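Local coordinates for protein succinyl-CoA ligase (ADP-forming) subunit alpha (Methanosaeta concilii, PDB 6HXI) that belongs to the CoA-ligase family, continues into a citrate synthase-like C-terminal region, and carries bound coenzyme A in an assembly of eight protein chains, at residues R27-D30 and F31-V34; M181-E184 and A185-I188; Y308-M311 and V312-V315. All coordinates share one frame; numbering follows the deposited sequence.

Interaction 1 of 3, residues R27-D30 and F31-V34; sequences RMLD and FDYV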
ATOM      1  N   ARG B  27     -32.045  24.932  12.202  1.00 34.93           N
ATOM      2  CA  ARG B  27     -33.346  25.527  12.528  1.00 34.05           C
ATOM      3  C   ARG B  27     -33.295  27.038  12.365  1.00 38.66           C
ATOM      4  O   ARG B  27     -34.200  27.616  11.757  1.00 37.85           O
ATOM      5  CB  ARG B  27     -33.792  25.146  13.953  1.00 32.35           C
ATOM      6  CG  ARG B  27     -34.206  23.692  14.056  1.00 36.73           C
ATOM      7  CD  ARG B  27     -35.099  23.433  15.221  1.00 46.69           C
ATOM      8  NE  ARG B  27     -35.729  22.126  15.089  1.00 48.24           N
ATOM      9  CZ  ARG B  27     -35.353  21.051  15.763  1.00 61.82           C
ATOM     10  NH1 ARG B  27     -35.981  19.901  15.590  1.00 47.47           N
ATOM     11  NH2 ARG B  27     -34.333  21.114  16.609  1.00 55.73           N
ATOM     12  N   MET B  28     -32.210  27.674  12.869  1.00 35.79           N
ATOM     13  CA  MET B  28     -32.037  29.121  12.750  1.00 35.78           C
ATOM     14  C   MET B  28     -31.976  29.543  11.271  1.00 37.38           C
ATOM     15  O   MET B  28     -32.727  30.422  10.847  1.00 34.03           O
ATOM     16  CB  MET B  28     -30.806  29.603  13.532  1.00 37.60           C
ATOM     17  CG  MET B  28     -31.030  29.597  15.020  1.00 40.44           C
ATOM     18  SD  MET B  28     -29.585  30.070  15.996  1.00 43.47           S
ATOM     19  CE  MET B  28     -29.518  31.816  15.661  1.00 39.59           C
ATOM     20  N   LEU B  29     -31.144  28.850  10.472  1.00 32.72           N
ATOM     21  CA  LEU B  29     -30.985  29.129   9.049  1.00 32.73           C
ATOM     22  C   LEU B  29     -32.282  28.929   8.277  1.00 38.66           C
ATOM     23  O   LEU B  29     -32.600  29.733   7.393  1.00 38.27           O
ATOM     24  CB  LEU B  29     -29.865  28.271   8.442  1.00 32.59           C
ATOM     25  CG  LEU B  29     -28.473  28.568   8.955  1.00 36.99           C
ATOM     26  CD1 LEU B  29     -27.490  27.484   8.520  1.00 36.31           C
ATOM     27  CD2 LEU B  29     -28.007  29.936   8.490  1.00 37.94           C
ATOM     28  N   ASP B  30     -33.045  27.882   8.633  1.00 36.45           N
ATOM     29  CA  ASP B  30     -34.314  27.573   7.986  1.00 37.30           C
ATOM     30  C   ASP B  30     -35.329  28.704   8.200  1.00 41.92           C
ATOM     31  O   ASP B  30     -36.064  29.051   7.279  1.00 42.79           O
ATOM     32  CB  ASP B  30     -34.857  26.223   8.500  1.00 39.21           C
ATOM     33  CG  ASP B  30     -34.287  24.990   7.821  1.00 51.01           C
ATOM     34  OD1 ASP B  30     -33.498  25.146   6.865  1.00 51.12           O
ATOM     35  OD2 ASP B  30     -34.671  23.869   8.212  1.00 59.51           O
ATOM     36  N   PHE B  31     -35.338  29.288   9.398  1.00 38.88           N
ATOM     37  CA  PHE B  31     -36.221  30.403   9.752  1.00 39.56           C
ATOM     38  C   PHE B  31     -35.832  31.653   8.956  1.00 42.71           C
ATOM     39  O   PHE B  31     -36.694  32.291   8.379  1.00 42.06           O
ATOM     40  CB  PHE B  31     -36.160  30.681  11.263  1.00 40.34           C
ATOM     41  CG  PHE B  31     -37.168  31.702  11.737  1.00 42.25           C
ATOM     42  CD1 PHE B  31     -38.538  31.458  11.634  1.00 45.04           C
ATOM     43  CD2 PHE B  31     -36.753  32.910  12.282  1.00 44.03           C
ATOM     44  CE1 PHE B  31     -39.476  32.403  12.089  1.00 45.71           C
ATOM     45  CE2 PHE B  31     -37.694  33.861  12.722  1.00 47.18           C
ATOM     46  CZ  PHE B  31     -39.044  33.593  12.631  1.00 45.39           C
ATOM     47  N   ASP B  32     -34.527  31.943   8.867  1.00 39.63           N
ATOM     48  CA  ASP B  32     -34.005  33.064   8.106  1.00 41.14           C
ATOM     49  C   ASP B  32     -34.442  32.933   6.648  1.00 45.10           C
ATOM     50  O   ASP B  32     -34.930  33.895   6.074  1.00 45.94           O
ATOM     51  CB  ASP B  32     -32.467  33.111   8.199  1.00 42.93           C
ATOM     52  CG  ASP B  32     -31.894  33.177   9.599  1.00 57.22           C
ATOM     53  OD1 ASP B  32     -32.587  33.711  10.508  1.00 59.53           O
ATOM     54  OD2 ASP B  32     -30.754  32.713   9.790  1.00 63.04           O
ATOM     55  N   TYR B  33     -34.339  31.717   6.083  1.00 40.29           N
ATOM     56  CA  TYR B  33     -34.769  31.441   4.722  1.00 40.43           C
ATOM     57  C   TYR B  33     -36.296  31.723   4.495  1.00 47.52           C
ATOM     58  O   TYR B  33     -36.628  32.470   3.572  1.00 49.41           O
ATOM     59  CB  TYR B  33     -34.389  30.010   4.310  1.00 38.68           C
ATOM     60  CG  TYR B  33     -34.715  29.725   2.869  1.00 37.55           C
ATOM     61  CD1 TYR B  33     -33.888  30.177   1.848  1.00 40.25           C
ATOM     62  CD2 TYR B  33     -35.863  29.024   2.521  1.00 38.70           C
ATOM     63  CE1 TYR B  33     -34.210  29.955   0.505  1.00 44.49           C
ATOM     64  CE2 TYR B  33     -36.191  28.785   1.189  1.00 41.01           C
ATOM     65  CZ  TYR B  33     -35.364  29.260   0.184  1.00 51.39           C
ATOM     66  OH  TYR B  33     -35.680  29.015  -1.123  1.00 57.49           O
ATOM     67  N   VAL B  34     -37.194  31.129   5.327  1.00 43.02           N
ATOM     68  CA  VAL B  34     -38.650  31.293   5.210  1.00 44.79           C
ATOM     69  C   VAL B  34     -39.108  32.741   5.502  1.00 52.13           C
ATOM     70  O   VAL B  34     -40.167  33.129   5.036  1.00 54.43           O
ATOM     71  CB  VAL B  34     -39.492  30.256   6.005  1.00 47.73           C
ATOM     72  CG1 VAL B  34     -39.290  28.839   5.475  1.00 45.93           C
ATOM     73  CG2 VAL B  34     -39.242  30.332   7.508  1.00 46.82           C
TER
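Phe31 meets Arg27 and Met28 one turn back along helix 22-34. Phe31 N bonds to Arg27 O at 3.1 Å, and that oxygen also accepts from the guanidinium of Arg150. Phe31 CB rests 3.5 Å from Met28 O, but the ring starts out anti to its own nitrogen (chi1 -173°) and swings off the preceding turn. At Asp32 the side chain does the reverse. With CG placed beside its own backbone N (chi1 -56°), the carboxylate folds back over Met28, and Asp32 CG stands 3.1 Å from Met28 O. Asp32 N bonds to Met28 O at 3.1 Å; the carboxylate oxygens, acceptors themselves, lie close to that carbonyl without bonding. Ser41 OG supplies the hydrogen bond that steadies Asp32 OD2, the oxygen facing Leu29 CD2 at 4.1 Å. Tyr33 closes the next turn, its N 2.9 Å from Leu29 O, and its ring leads away to meet Trp58 edge-to-face. Val34 ends the walk: Val34 N bonds to Asp30 O at 3.1 Å, and its CG2 lies 3.4 Å from that oxygen. Asp30 OD2 forms a salt bridge with Arg350 of the second subunit. The helix is the crossover between parallel strands 15-18 and 42-46 of a beta-alpha-beta unit. Strand 52-58 touches it at Leu29 and Asp32, strand 149-150 at Met28 and Phe31, and helix 158-163 at Asp30, Phe31 and Val34.

Interaction 2 of 3, residues M181-E184 and A185-I188; sequences MLNE and AFNI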
ATOM      1  N   MET B 181     -44.151  25.926  26.744  1.00 41.70           N
ATOM      2  CA  MET B 181     -45.380  26.705  26.790  1.00 42.26           C
ATOM      3  C   MET B 181     -45.281  27.950  25.947  1.00 45.53           C
ATOM      4  O   MET B 181     -46.308  28.442  25.505  1.00 47.02           O
ATOM      5  CB  MET B 181     -45.812  26.997  28.221  1.00 45.39           C
ATOM      6  CG  MET B 181     -46.315  25.760  28.957  1.00 49.91           C
ATOM      7  SD  MET B 181     -47.415  24.660  28.014  1.00 54.01           S
ATOM      8  CE  MET B 181     -48.724  25.733  27.636  1.00 52.30           C
ATOM      9  N   LEU B 182     -44.043  28.421  25.655  1.00 41.64           N
ATOM     10  CA  LEU B 182     -43.798  29.555  24.746  1.00 41.39           C
ATOM     11  C   LEU B 182     -44.231  29.118  23.329  1.00 42.68           C
ATOM     12  O   LEU B 182     -44.847  29.896  22.609  1.00 41.95           O
ATOM     13  CB  LEU B 182     -42.300  29.974  24.777  1.00 40.29           C
ATOM     14  CG  LEU B 182     -41.794  31.003  23.750  1.00 44.43           C
ATOM     15  CD1 LEU B 182     -42.125  32.407  24.174  1.00 45.77           C
ATOM     16  CD2 LEU B 182     -40.292  30.898  23.588  1.00 43.84           C
ATOM     17  N   ASN B 183     -43.978  27.855  22.984  1.00 40.24           N
ATOM     18  CA  ASN B 183     -44.346  27.327  21.673  1.00 40.81           C
ATOM     19  C   ASN B 183     -45.833  27.079  21.559  1.00 45.80           C
ATOM     20  O   ASN B 183     -46.418  27.366  20.518  1.00 44.88           O
ATOM     21  CB  ASN B 183     -43.521  26.102  21.291  1.00 36.84           C
ATOM     22  CG  ASN B 183     -43.524  25.818  19.814  1.00 54.38           C
ATOM     23  OD1 ASN B 183     -43.822  26.690  18.989  1.00 46.61           O
ATOM     24  ND2 ASN B 183     -43.175  24.591  19.442  1.00 39.74           N
ATOM     25  N   GLU B 184     -46.454  26.576  22.631  1.00 45.37           N
ATOM     26  CA  GLU B 184     -47.905  26.394  22.694  1.00 45.79           C
ATOM     27  C   GLU B 184     -48.571  27.786  22.622  1.00 51.11           C
ATOM     28  O   GLU B 184     -49.550  27.951  21.893  1.00 52.96           O
ATOM     29  CB  GLU B 184     -48.324  25.642  23.974  1.00 46.98           C
ATOM     30  CG  GLU B 184     -49.740  25.080  23.925  1.00 51.72           C
ATOM     31  CD  GLU B 184     -49.977  24.008  22.875  1.00 65.16           C
ATOM     32  OE1 GLU B 184     -51.019  24.073  22.184  1.00 57.04           O
ATOM     33  OE2 GLU B 184     -49.103  23.128  22.711  1.00 62.41           O
ATOM     34  N   ALA B 185     -48.006  28.783  23.334  1.00 47.83           N
ATOM     35  CA  ALA B 185     -48.521  30.166  23.331  1.00 50.14           C
ATOM     36  C   ALA B 185     -48.458  30.784  21.937  1.00 52.30           C
ATOM     37  O   ALA B 185     -49.396  31.448  21.552  1.00 51.90           O
ATOM     38  CB  ALA B 185     -47.757  31.028  24.320  1.00 50.99           C
ATOM     39  N   PHE B 186     -47.385  30.529  21.171  1.00 48.70           N
ATOM     40  CA  PHE B 186     -47.261  31.006  19.786  1.00 49.82           C
ATOM     41  C   PHE B 186     -48.449  30.509  18.934  1.00 55.88           C
ATOM     42  O   PHE B 186     -49.052  31.299  18.191  1.00 56.61           O
ATOM     43  CB  PHE B 186     -45.906  30.584  19.176  1.00 50.15           C
ATOM     44  CG  PHE B 186     -44.701  31.360  19.678  1.00 50.95           C
ATOM     45  CD1 PHE B 186     -44.859  32.560  20.379  1.00 54.87           C
ATOM     46  CD2 PHE B 186     -43.414  30.902  19.445  1.00 51.25           C
ATOM     47  CE1 PHE B 186     -43.748  33.269  20.855  1.00 54.14           C
ATOM     48  CE2 PHE B 186     -42.304  31.620  19.911  1.00 53.57           C
ATOM     49  CZ  PHE B 186     -42.483  32.808  20.591  1.00 52.58           C
ATOM     50  N   ASN B 187     -48.831  29.226  19.126  1.00 51.73           N
ATOM     51  CA  ASN B 187     -49.970  28.591  18.468  1.00 52.50           C
ATOM     52  C   ASN B 187     -51.290  29.221  18.930  1.00 59.52           C
ATOM     53  O   ASN B 187     -52.125  29.552  18.084  1.00 61.79           O
ATOM     54  CB  ASN B 187     -49.966  27.083  18.714  1.00 51.03           C
ATOM     55  CG  ASN B 187     -51.186  26.351  18.202  1.00 69.62           C
ATOM     56  OD1 ASN B 187     -52.034  25.908  18.979  1.00 64.56           O
ATOM     57  ND2 ASN B 187     -51.294  26.199  16.889  1.00 66.53           N
ATOM     58  N   ILE B 188     -51.483  29.371  20.262  1.00 55.21           N
ATOM     59  CA  ILE B 188     -52.680  29.956  20.869  1.00 55.83           C
ATOM     60  C   ILE B 188     -52.916  31.356  20.281  1.00 60.61           C
ATOM     61  O   ILE B 188     -53.973  31.603  19.700  1.00 63.61           O
ATOM     62  CB  ILE B 188     -52.564  29.992  22.435  1.00 58.60           C
ATOM     63  CG1 ILE B 188     -52.461  28.570  23.092  1.00 57.80           C
ATOM     64  CG2 ILE B 188     -53.683  30.819  23.080  1.00 61.32           C
ATOM     65  CD1 ILE B 188     -53.684  27.671  23.071  1.00 68.81           C
TER
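Leu182 and Phe186 carry the apolar part of this turn of helix 179-192. Leu182 CD1 reaches Phe186 CZ at 3.6 Å, and the CG branch point of the same leucine comes almost as near, so the isobutyl group sits against the far end of the ring. Phe186 CG lies beside its own backbone N (chi1 -74°), which folds the ring back over the previous turn. One ring face therefore looks onto Leu182 O, 3.3 Å above the plane and displaced toward the rim.

Along the backbone, Phe186 N reaches Leu182 O at 3.0 Å and Ile188 N bonds Glu184 O at 2.9 Å; the bond from Asn187 N to Asn183 O, at 3.3 Å, is weak. Ile188 CG1 also presses on Glu184 O, at 3.2 Å.

Among the polar ends, Glu184 and Asn187 run side by side in the same direction. Their carboxylate and amide planes are 73° apart, and Glu184 OE1 stays 3.8 Å from Asn187 OD1. Glu184 OE2 forms a salt bridge with Arg376 of the citrate lyase chain. The Asn183 amide is satisfied on both sides, OD1 by Asn160 and ND2 by Ile342 O of the citrate lyase chain.

The chemistry thus splits by side: leucine and phenylalanine pack on the strands of their own subunit, while the buried carboxylate and amide have bonded partners, which probably offsets the cost of burying them.

Interaction 3 of 3, residues Y308-M311 and V312-V315; sequences YGEM and VRQV
Tyr308 and Val312 meet because the tyrosine ring leaves the chain anti to its backbone N (chi1 -166°) and stands out from the helix, leaning slightly toward the next turn, so that its CD1-CE1 side meets Val312 CG2. Glu310 also starts out anti to its nitrogen, but a bend at chi2 (42°) brings its carboxylate over residues 313 and 314.

The tyrosine contact is apolar and oblique: Val312 CG2 approaches Tyr308 CE1 at 3.8 Å. The same methyl group lies 3.6 Å from Tyr308 O, which Val312 N bonds at 3.0 Å. Beyond the valine, Tyr308 OH makes a weak hydrogen bond to Cys230 O, and the ring packs on strands 227-233 and 255-260.

Glu310 spreads over two neighbours. Its OE2 lies against the aliphatic part of Arg313, 3.7 Å from CD, while its OE1 sits 3.4 Å from Gln314 CG. The Arg313 guanidinium runs off past the glutamate; carboxylate and guanidinium planes stand 27° apart, and Glu310 OE2 remains 4.6 Å from Arg313 NE. Backbone bonds hold the turn beneath them, Arg313 N to Gly309 O at 2.8 Å and Gln314 N to Glu310 O at 2.9 Å.

Two kinds of chemistry share one turn. The inward face is made of ring and methyl contacts against the sheet; on the exposed face the opposite charges of Glu310 and Arg313 lie close without their charged atoms touching, so their attraction is probably modest.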
ATOM      1  N   TYR B 308     -57.142  31.061  27.923  1.00 59.69           N
ATOM      2  CA  TYR B 308     -56.063  32.045  27.666  1.00 57.45           C
ATOM      3  C   TYR B 308     -56.276  32.699  26.285  1.00 61.57           C
ATOM      4  O   TYR B 308     -56.354  33.925  26.195  1.00 62.03           O
ATOM      5  CB  TYR B 308     -54.639  31.418  27.763  1.00 56.00           C
ATOM      6  CG  TYR B 308     -53.521  32.440  27.851  1.00 54.82           C
ATOM      7  CD1 TYR B 308     -52.951  32.984  26.701  1.00 54.83           C
ATOM      8  CD2 TYR B 308     -53.053  32.888  29.083  1.00 55.86           C
ATOM      9  CE1 TYR B 308     -51.936  33.939  26.776  1.00 50.67           C
ATOM     10  CE2 TYR B 308     -52.031  33.837  29.171  1.00 55.67           C
ATOM     11  CZ  TYR B 308     -51.476  34.355  28.014  1.00 58.95           C
ATOM     12  OH  TYR B 308     -50.474  35.287  28.107  1.00 59.51           O
ATOM     13  N   GLY B 309     -56.374  31.876  25.237  1.00 58.15           N
ATOM     14  CA  GLY B 309     -56.585  32.322  23.862  1.00 57.97           C
ATOM     15  C   GLY B 309     -57.827  33.168  23.710  1.00 63.27           C
ATOM     16  O   GLY B 309     -57.818  34.163  22.980  1.00 63.32           O
ATOM     17  N   GLU B 310     -58.893  32.807  24.428  1.00 61.40           N
ATOM     18  CA  GLU B 310     -60.127  33.587  24.369  1.00 63.30           C
ATOM     19  C   GLU B 310     -59.899  35.020  24.893  1.00 69.49           C
ATOM     20  O   GLU B 310     -60.320  35.975  24.241  1.00 70.60           O
ATOM     21  CB  GLU B 310     -61.297  32.859  25.043  1.00 66.38           C
ATOM     22  CG  GLU B 310     -62.633  33.607  24.988  1.00 84.36           C
ATOM     23  CD  GLU B 310     -63.029  34.300  23.689  1.00118.07           C
ATOM     24  OE1 GLU B 310     -63.557  35.434  23.772  1.00119.41           O
ATOM     25  OE2 GLU B 310     -62.819  33.721  22.594  1.00109.48           O
ATOM     26  N   MET B 311     -59.158  35.167  26.012  1.00 66.55           N
ATOM     27  CA  MET B 311     -58.804  36.475  26.570  1.00 67.48           C
ATOM     28  C   MET B 311     -57.941  37.256  25.543  1.00 70.74           C
ATOM     29  O   MET B 311     -58.161  38.451  25.337  1.00 72.27           O
ATOM     30  CB  MET B 311     -58.082  36.304  27.917  1.00 69.01           C
ATOM     31  CG  MET B 311     -57.959  37.582  28.716  1.00 74.17           C
ATOM     32  SD  MET B 311     -59.520  38.454  29.021  1.00 82.28           S
ATOM     33  CE  MET B 311     -60.374  37.267  30.077  1.00 79.79           C
ATOM     34  N   VAL B 312     -57.017  36.552  24.855  1.00 64.14           N
ATOM     35  CA  VAL B 312     -56.184  37.127  23.785  1.00 62.12           C
ATOM     36  C   VAL B 312     -57.121  37.661  22.670  1.00 65.24           C
ATOM     37  O   VAL B 312     -56.969  38.805  22.254  1.00 64.71           O
ATOM     38  CB  VAL B 312     -55.112  36.111  23.263  1.00 62.38           C
ATOM     39  CG1 VAL B 312     -54.527  36.531  21.919  1.00 61.05           C
ATOM     40  CG2 VAL B 312     -54.004  35.916  24.285  1.00 60.60           C
ATOM     41  N   ARG B 313     -58.103  36.834  22.238  1.00 62.20           N
ATOM     42  CA  ARG B 313     -59.103  37.155  21.211  1.00 64.39           C
ATOM     43  C   ARG B 313     -59.910  38.393  21.587  1.00 68.75           C
ATOM     44  O   ARG B 313     -60.143  39.243  20.729  1.00 67.39           O
ATOM     45  CB  ARG B 313     -60.041  35.957  20.968  1.00 67.75           C
ATOM     46  CG  ARG B 313     -60.946  36.078  19.750  1.00 83.47           C
ATOM     47  CD  ARG B 313     -61.445  34.707  19.347  1.00102.82           C
ATOM     48  NE  ARG B 313     -62.241  34.732  18.121  1.00123.71           N
ATOM     49  CZ  ARG B 313     -62.233  33.773  17.197  1.00143.74           C
ATOM     50  NH1 ARG B 313     -61.447  32.709  17.338  1.00132.94           N
ATOM     51  NH2 ARG B 313     -63.006  33.871  16.123  1.00131.38           N
ATOM     52  N   GLN B 314     -60.297  38.500  22.872  1.00 67.25           N
ATOM     53  CA  GLN B 314     -61.078  39.604  23.419  1.00 70.30           C
ATOM     54  C   GLN B 314     -60.305  40.918  23.378  1.00 72.29           C
ATOM     55  O   GLN B 314     -60.867  41.935  22.975  1.00 73.96           O
ATOM     56  CB  GLN B 314     -61.527  39.281  24.849  1.00 73.04           C
ATOM     57  CG  GLN B 314     -62.876  38.588  24.924  1.00 99.65           C
ATOM     58  CD  GLN B 314     -63.190  38.160  26.333  1.00128.18           C
ATOM     59  OE1 GLN B 314     -63.109  36.977  26.663  1.00125.86           O
ATOM     60  NE2 GLN B 314     -63.511  39.118  27.203  1.00120.58           N
ATOM     61  N   VAL B 315     -59.028  40.889  23.806  1.00 65.53           N
ATOM     62  CA  VAL B 315     -58.152  42.060  23.844  1.00 64.93           C
ATOM     63  C   VAL B 315     -57.757  42.514  22.425  1.00 70.32           C
ATOM     64  O   VAL B 315     -57.727  43.719  22.169  1.00 70.88           O
ATOM     65  CB  VAL B 315     -56.937  41.848  24.775  1.00 66.01           C
ATOM     66  CG1 VAL B 315     -55.984  43.026  24.710  1.00 65.28           C
ATOM     67  CG2 VAL B 315     -57.390  41.626  26.217  1.00 66.44           C
TER

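In the fold
Interactions 1 and 2 lie buried on the crossover helices 22-34 and 179-192 of two separate beta-alpha-beta units, their centres about 19 Å apart and not touching. Interaction 3 is partly buried, and no other chain of the assembly reaches its segments. Interactions 2 and 3 belong to neighbouring helices, 179-192 and 308-322, which pack directly: Ile188 CG2 lies 3.4 Å from Gly309 CA, where the isoleucine methyl rests directly on the glycine backbone. Their polar chemistry follows their place. The carboxylates of Asp30 in interaction 1 and Glu184 in interaction 2 are matched by arginines of other subunits, whereas in interaction 3 the glutamate stays on the surface among side chains of its own helix.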